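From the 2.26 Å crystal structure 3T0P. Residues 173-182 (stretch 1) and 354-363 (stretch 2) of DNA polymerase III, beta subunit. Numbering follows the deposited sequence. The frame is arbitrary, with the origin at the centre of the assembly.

Stretch 1, residues 173-182: DGHRISIRYI
Stretch 2 354-363: EGKFIYLILP

The apolar centre lies on the sheet face that carries Ile-177, Ile-179, Ile-358 and Leu-360. Ile-177 (chi1 m, chi2 t) meets Leu-360 (t, t) with CD1 of Ile-177 4.0 Å from CD1 of Leu-360, a van der Waals distance. Beside them, CD1 of Ile-179 (m, t) lies 4.4 Å from CB of Ile-358 (m, t), a looser contact. Tyr-181 (chi1 -63°, chi2 96°) extends this surface: its CE1 lies 4.1 Å from CD1 of Ile-358, which sits at the ring edge, near the ring plane.

These side chains are brought together by two antiparallel strands, 176-182 and 357-361, whose axes run at 177° and approach to 4.6 Å. All strand residues have extended angles, with phi from -161° to -100° and psi from 112° to 164°. In register, Ile-177 pairs with Leu-360 (CA to CA 4.9 Å) and Ile-179 with Ile-358 (CA to CA 5.1 Å). Both are hydrogen-bonded pairs: Ile-177 N to Leu-360 O and Leu-360 N to Ile-177 O are each 2.8 Å, while Ile-179 N to Ile-358 O and Ile-358 N to Ile-179 O are each 2.9 Å. The alternating non-hydrogen-bonded pairs are narrower, with CA to CA distances of 4.4 Å for Arg-176 and Ile-361, 4.7 Å for Ser-178 and Tyr-359, and 4.5 Å for Arg-180 and Phe-357. Here CA-H groups approach carbonyls, as in Phe-357 CA to Ile-179 O at 3.2 Å.

The ladder continues past strand 357-361 at both ends, through Leu-362 N to His-175 O and Tyr-181 N to Lys-356 O, each 2.9 Å. Lys-356 (phi/psi -81°/-27°) departs from extended geometry, and Gly-355 precedes it at 68°/25°, where positive phi favours glycine.

The other face, bearing Arg-176, Ser-178, Arg-180, Phe-357, Tyr-359 and Ile-361, is more polar. Arg-180 (m, m, t) reaches across diagonally, its NE donating to Tyr-359 OH at 2.9 Å and 159°; NH2 adds a weak bond to the same OH at 3.3 Å. The hydroxyl lies near the guanidinium plane, whereas Phe-357 CB covers one face, 3.6 Å from Arg-180 NE. Tyr-359 has chi1 -66° and chi2 -83°, and its CD1 is 3.4 Å from Ser-178 OG.

At the outer polar edge, Arg-176 (p, t, t) turns its end away from the partner strand and forms a salt bridge with Asp-173 (chi1 p), NE to OD2 2.9 Å. Asp-173 OD1 accepts from His-175 N at 3.0 Å, tying down the turn before the strand.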

ATOM      1  N   ASP B 173      18.627   9.047 -19.436  1.00 50.75           N
ATOM      2  CA  ASP B 173      19.198   9.512 -18.174  1.00 50.65           C
ATOM      3  C   ASP B 173      20.738   9.479 -18.196  1.00 55.40           C
ATOM      4  O   ASP B 173      21.366   9.755 -17.179  1.00 56.87           O
ATOM      5  CB  ASP B 173      18.637   8.671 -17.018  1.00 50.65           C
ATOM      6  CG  ASP B 173      18.933   7.179 -17.104  1.00 59.19           C
ATOM      7  OD1 ASP B 173      19.627   6.757 -18.067  1.00 60.99           O
ATOM      8  OD2 ASP B 173      18.498   6.432 -16.194  1.00 60.03           O
ATOM      9  N   GLY B 174      21.317   9.152 -19.348  1.00 52.96           N
ATOM     10  CA  GLY B 174      22.765   9.044 -19.525  1.00 53.97           C
ATOM     11  C   GLY B 174      23.293   7.622 -19.509  1.00 59.56           C
ATOM     12  O   GLY B 174      24.434   7.388 -19.918  1.00 61.87           O
ATOM     13  N   HIS B 175      22.466   6.660 -19.051  1.00 55.16           N
ATOM     14  CA  HIS B 175      22.778   5.232 -18.957  1.00 54.85           C
ATOM     15  C   HIS B 175      21.923   4.382 -19.883  1.00 53.82           C
ATOM     16  O   HIS B 175      22.251   3.221 -20.118  1.00 53.81           O
ATOM     17  CB  HIS B 175      22.564   4.753 -17.524  1.00 56.38           C
ATOM     18  CG  HIS B 175      23.448   5.451 -16.552  1.00 62.04           C
ATOM     19  ND1 HIS B 175      22.953   6.422 -15.703  1.00 64.74           N
ATOM     20  CD2 HIS B 175      24.781   5.339 -16.367  1.00 65.59           C
ATOM     21  CE1 HIS B 175      23.992   6.844 -15.003  1.00 65.46           C
ATOM     22  NE2 HIS B 175      25.116   6.226 -15.375  1.00 66.39           N
ATOM     23  N   ARG B 176      20.805   4.928 -20.360  1.00 46.52           N
ATOM     24  CA  ARG B 176      19.848   4.222 -21.209  1.00 44.37           C
ATOM     25  C   ARG B 176      18.956   5.182 -21.962  1.00 48.88           C
ATOM     26  O   ARG B 176      18.851   6.348 -21.585  1.00 48.89           O
ATOM     27  CB  ARG B 176      18.972   3.297 -20.360  1.00 40.84           C
ATOM     28  CG  ARG B 176      18.149   4.045 -19.328  1.00 41.40           C
ATOM     29  CD  ARG B 176      17.922   3.164 -18.167  1.00 44.99           C
ATOM     30  NE  ARG B 176      17.463   3.891 -16.990  1.00 44.03           N
ATOM     31  CZ  ARG B 176      16.468   3.478 -16.224  1.00 51.39           C
ATOM     32  NH1 ARG B 176      15.785   2.392 -16.548  1.00 47.33           N
ATOM     33  NH2 ARG B 176      16.123   4.167 -15.145  1.00 44.56           N
ATOM     34  N   ILE B 177      18.284   4.675 -23.004  1.00 44.56           N
ATOM     35  CA  ILE B 177      17.368   5.433 -23.839  1.00 43.39           C
ATOM     36  C   ILE B 177      16.146   4.561 -24.090  1.00 46.65           C
ATOM     37  O   ILE B 177      16.272   3.390 -24.454  1.00 43.44           O
ATOM     38  CB  ILE B 177      18.026   5.943 -25.171  1.00 46.93           C
ATOM     39  CG1 ILE B 177      19.384   6.670 -24.931  1.00 46.64           C
ATOM     40  CG2 ILE B 177      17.052   6.852 -25.969  1.00 48.22           C
ATOM     41  CD1 ILE B 177      20.150   7.107 -26.238  1.00 49.92           C
ATOM     42  N   SER B 178      14.959   5.133 -23.860  1.00 44.00           N
ATOM     43  CA  SER B 178      13.678   4.493 -24.143  1.00 42.64           C
ATOM     44  C   SER B 178      12.992   5.274 -25.233  1.00 47.00           C
ATOM     45  O   SER B 178      12.802   6.482 -25.088  1.00 46.82           O
ATOM     46  CB  SER B 178      12.810   4.435 -22.901  1.00 43.19           C
ATOM     47  OG  SER B 178      13.489   3.739 -21.879  1.00 47.88           O
ATOM     48  N   ILE B 179      12.680   4.610 -26.343  1.00 43.65           N
ATOM     49  CA  ILE B 179      12.030   5.228 -27.501  1.00 44.64           C
ATOM     50  C   ILE B 179      10.810   4.418 -27.897  1.00 47.75           C
ATOM     51  O   ILE B 179      10.913   3.219 -28.169  1.00 46.83           O
ATOM     52  CB  ILE B 179      12.982   5.396 -28.730  1.00 48.88           C
ATOM     53  CG1 ILE B 179      14.342   5.991 -28.333  1.00 49.90           C
ATOM     54  CG2 ILE B 179      12.316   6.229 -29.844  1.00 50.97           C
ATOM     55  CD1 ILE B 179      15.437   5.806 -29.367  1.00 58.67           C
ATOM     56  N   ARG B 180       9.672   5.098 -27.990  1.00 44.39           N
ATOM     57  CA  ARG B 180       8.434   4.516 -28.472  1.00 43.27           C
ATOM     58  C   ARG B 180       7.976   5.236 -29.724  1.00 47.86           C
ATOM     59  O   ARG B 180       8.128   6.445 -29.838  1.00 47.78           O
ATOM     60  CB  ARG B 180       7.364   4.551 -27.396  1.00 42.30           C
ATOM     61  CG  ARG B 180       7.498   3.420 -26.355  1.00 42.72           C
ATOM     62  CD  ARG B 180       7.008   2.115 -26.939  1.00 42.25           C
ATOM     63  NE  ARG B 180       7.216   1.001 -26.019  1.00 47.03           N
ATOM     64  CZ  ARG B 180       6.642  -0.190 -26.147  1.00 59.32           C
ATOM     65  NH1 ARG B 180       5.808  -0.430 -27.159  1.00 40.86           N
ATOM     66  NH2 ARG B 180       6.862  -1.140 -25.244  1.00 41.29           N
ATOM     67  N   TYR B 181       7.481   4.473 -30.693  1.00 46.63           N
ATOM     68  CA  TYR B 181       6.947   4.974 -31.953  1.00 48.07           C
ATOM     69  C   TYR B 181       5.477   4.674 -32.036  1.00 52.21           C
ATOM     70  O   TYR B 181       5.033   3.592 -31.625  1.00 49.52           O
ATOM     71  CB  TYR B 181       7.662   4.357 -33.149  1.00 51.29           C
ATOM     72  CG  TYR B 181       9.128   4.701 -33.235  1.00 55.16           C
ATOM     73  CD1 TYR B 181      10.096   3.836 -32.739  1.00 57.67           C
ATOM     74  CD2 TYR B 181       9.555   5.845 -33.900  1.00 56.86           C
ATOM     75  CE1 TYR B 181      11.459   4.128 -32.856  1.00 62.26           C
ATOM     76  CE2 TYR B 181      10.912   6.142 -34.035  1.00 58.34           C
ATOM     77  CZ  TYR B 181      11.862   5.293 -33.489  1.00 69.37           C
ATOM     78  OH  TYR B 181      13.199   5.598 -33.596  1.00 73.80           O
ATOM     79  N   ILE B 182       4.704   5.660 -32.521  1.00 50.79           N
ATOM     80  CA  ILE B 182       3.255   5.550 -32.679  1.00 50.53           C
ATOM     81  C   ILE B 182       2.915   6.033 -34.077  1.00 54.82           C
ATOM     82  O   ILE B 182       3.366   7.099 -34.481  1.00 54.05           O
ATOM     83  CB  ILE B 182       2.499   6.342 -31.566  1.00 53.35           C
ATOM     84  CG1 ILE B 182       2.809   5.795 -30.155  1.00 53.03           C
ATOM     85  CG2 ILE B 182       0.977   6.383 -31.803  1.00 54.88           C
ATOM     86  CD1 ILE B 182       2.464   6.798 -29.011  1.00 62.39           C
ATOM     87  N   GLU B 354       8.096  -5.048 -35.339  1.00 64.72           N
ATOM     88  CA  GLU B 354       7.123  -4.097 -35.881  1.00 64.28           C
ATOM     89  C   GLU B 354       7.547  -2.607 -35.799  1.00 64.37           C
ATOM     90  O   GLU B 354       6.773  -1.751 -36.230  1.00 65.65           O
ATOM     91  CB  GLU B 354       5.764  -4.291 -35.187  1.00 65.46           C
ATOM     92  CG  GLU B 354       5.203  -5.705 -35.260  1.00 83.74           C
ATOM     93  CD  GLU B 354       5.005  -6.258 -36.658  1.00123.00           C
ATOM     94  OE1 GLU B 354       4.419  -5.550 -37.510  1.00126.97           O
ATOM     95  OE2 GLU B 354       5.443  -7.405 -36.903  1.00123.58           O
ATOM     96  N   GLY B 355       8.748  -2.315 -35.289  1.00 55.64           N
ATOM     97  CA  GLY B 355       9.268  -0.954 -35.157  1.00 53.07           C
ATOM     98  C   GLY B 355       8.550  -0.080 -34.137  1.00 55.65           C
ATOM     99  O   GLY B 355       8.580   1.153 -34.236  1.00 57.53           O
ATOM    100  N   LYS B 356       7.916  -0.695 -33.134  1.00 47.96           N
ATOM    101  CA  LYS B 356       7.175   0.044 -32.112  1.00 46.59           C
ATOM    102  C   LYS B 356       8.089   0.619 -31.029  1.00 47.78           C
ATOM    103  O   LYS B 356       7.740   1.638 -30.433  1.00 44.71           O
ATOM    104  CB  LYS B 356       6.081  -0.843 -31.477  1.00 48.44           C
ATOM    105  CG  LYS B 356       4.858  -0.965 -32.394  1.00 65.27           C
ATOM    106  CD  LYS B 356       4.016  -2.165 -32.088  1.00 78.86           C
ATOM    107  CE  LYS B 356       2.886  -2.306 -33.087  1.00 93.30           C
ATOM    108  N   PHE B 357       9.263  -0.001 -30.780  1.00 43.08           N
ATOM    109  CA  PHE B 357      10.129   0.503 -29.712  1.00 41.82           C
ATOM    110  C   PHE B 357      11.597   0.198 -29.918  1.00 46.84           C
ATOM    111  O   PHE B 357      11.958  -0.708 -30.679  1.00 46.86           O
ATOM    112  CB  PHE B 357       9.696  -0.085 -28.344  1.00 42.10           C
ATOM    113  CG  PHE B 357       9.804  -1.592 -28.204  1.00 43.36           C
ATOM    114  CD1 PHE B 357      11.047  -2.211 -28.035  1.00 44.73           C
ATOM    115  CD2 PHE B 357       8.666  -2.390 -28.215  1.00 44.41           C
ATOM    116  CE1 PHE B 357      11.150  -3.605 -27.916  1.00 45.60           C
ATOM    117  CE2 PHE B 357       8.765  -3.780 -28.068  1.00 46.74           C
ATOM    118  CZ  PHE B 357      10.008  -4.382 -27.922  1.00 45.22           C
ATOM    119  N   ILE B 358      12.437   0.944 -29.188  1.00 43.73           N
ATOM    120  CA  ILE B 358      13.888   0.740 -29.071  1.00 43.87           C
ATOM    121  C   ILE B 358      14.284   1.075 -27.652  1.00 45.32           C
ATOM    122  O   ILE B 358      14.079   2.204 -27.214  1.00 44.21           O
ATOM    123  CB  ILE B 358      14.797   1.508 -30.066  1.00 48.30           C
ATOM    124  CG1 ILE B 358      14.347   1.382 -31.529  1.00 49.98           C
ATOM    125  CG2 ILE B 358      16.261   1.024 -29.890  1.00 48.65           C
ATOM    126  CD1 ILE B 358      15.121   2.354 -32.544  1.00 50.73           C
ATOM    127  N   TYR B 359      14.793   0.093 -26.920  1.00 42.34           N
ATOM    128  CA  TYR B 359      15.324   0.308 -25.579  1.00 41.23           C
ATOM    129  C   TYR B 359      16.838   0.102 -25.674  1.00 47.92           C
ATOM    130  O   TYR B 359      17.300  -0.979 -26.050  1.00 47.95           O
ATOM    131  CB  TYR B 359      14.656  -0.580 -24.514  1.00 40.03           C
ATOM    132  CG  TYR B 359      13.198  -0.244 -24.322  1.00 40.34           C
ATOM    133  CD1 TYR B 359      12.805   0.809 -23.503  1.00 40.66           C
ATOM    134  CD2 TYR B 359      12.205  -0.950 -24.996  1.00 40.64           C
ATOM    135  CE1 TYR B 359      11.465   1.165 -23.376  1.00 38.34           C
ATOM    136  CE2 TYR B 359      10.862  -0.616 -24.860  1.00 39.86           C
ATOM    137  CZ  TYR B 359      10.498   0.460 -24.072  1.00 41.53           C
ATOM    138  OH  TYR B 359       9.164   0.787 -23.946  1.00 40.41           O
ATOM    139  N   LEU B 360      17.592   1.186 -25.488  1.00 46.05           N
ATOM    140  CA  LEU B 360      19.065   1.173 -25.530  1.00 46.42           C
ATOM    141  C   LEU B 360      19.546   1.158 -24.095  1.00 48.95           C
ATOM    142  O   LEU B 360      19.095   1.976 -23.316  1.00 49.77           O
ATOM    143  CB  LEU B 360      19.594   2.405 -26.292  1.00 46.65           C
ATOM    144  CG  LEU B 360      21.110   2.574 -26.487  1.00 51.54           C
ATOM    145  CD1 LEU B 360      21.385   3.576 -27.570  1.00 52.24           C
ATOM    146  CD2 LEU B 360      21.818   3.089 -25.207  1.00 53.57           C
ATOM    147  N   ILE B 361      20.398   0.219 -23.728  1.00 44.36           N
ATOM    148  CA  ILE B 361      20.929   0.136 -22.368  1.00 44.46           C
ATOM    149  C   ILE B 361      22.444   0.089 -22.482  1.00 47.56           C
ATOM    150  O   ILE B 361      22.954  -0.714 -23.241  1.00 46.54           O
ATOM    151  CB  ILE B 361      20.336  -1.098 -21.587  1.00 47.49           C
ATOM    152  CG1 ILE B 361      18.792  -1.023 -21.472  1.00 47.86           C
ATOM    153  CG2 ILE B 361      20.976  -1.250 -20.205  1.00 47.36           C
ATOM    154  CD1 ILE B 361      18.094  -2.371 -21.374  1.00 53.57           C
ATOM    155  N   LEU B 362      23.157   0.941 -21.746  1.00 45.38           N
ATOM    156  CA  LEU B 362      24.611   0.900 -21.750  1.00 46.22           C
ATOM    157  C   LEU B 362      25.065  -0.194 -20.800  1.00 47.34           C
ATOM    158  O   LEU B 362      24.547  -0.297 -19.693  1.00 46.38           O
ATOM    159  CB  LEU B 362      25.279   2.238 -21.367  1.00 47.61           C
ATOM    160  CG  LEU B 362      25.117   3.436 -22.301  1.00 55.19           C
ATOM    161  CD1 LEU B 362      25.823   4.666 -21.719  1.00 56.89           C
ATOM    162  CD2 LEU B 362      25.655   3.154 -23.686  1.00 57.49           C
ATOM    163  N   PRO B 363      26.038  -1.022 -21.204  1.00 43.23           N
ATOM    164  CA  PRO B 363      26.522  -2.055 -20.301  1.00 42.85           C
ATOM    165  C   PRO B 363      27.516  -1.481 -19.289  1.00 48.13           C
ATOM    166  O   PRO B 363      28.004  -0.362 -19.453  1.00 45.98           O
ATOM    167  CB  PRO B 363      27.225  -3.031 -21.264  1.00 44.70           C
ATOM    168  CG  PRO B 363      27.743  -2.187 -22.321  1.00 48.82           C
ATOM    169  CD  PRO B 363      26.771  -1.044 -22.483  1.00 44.46           C
TER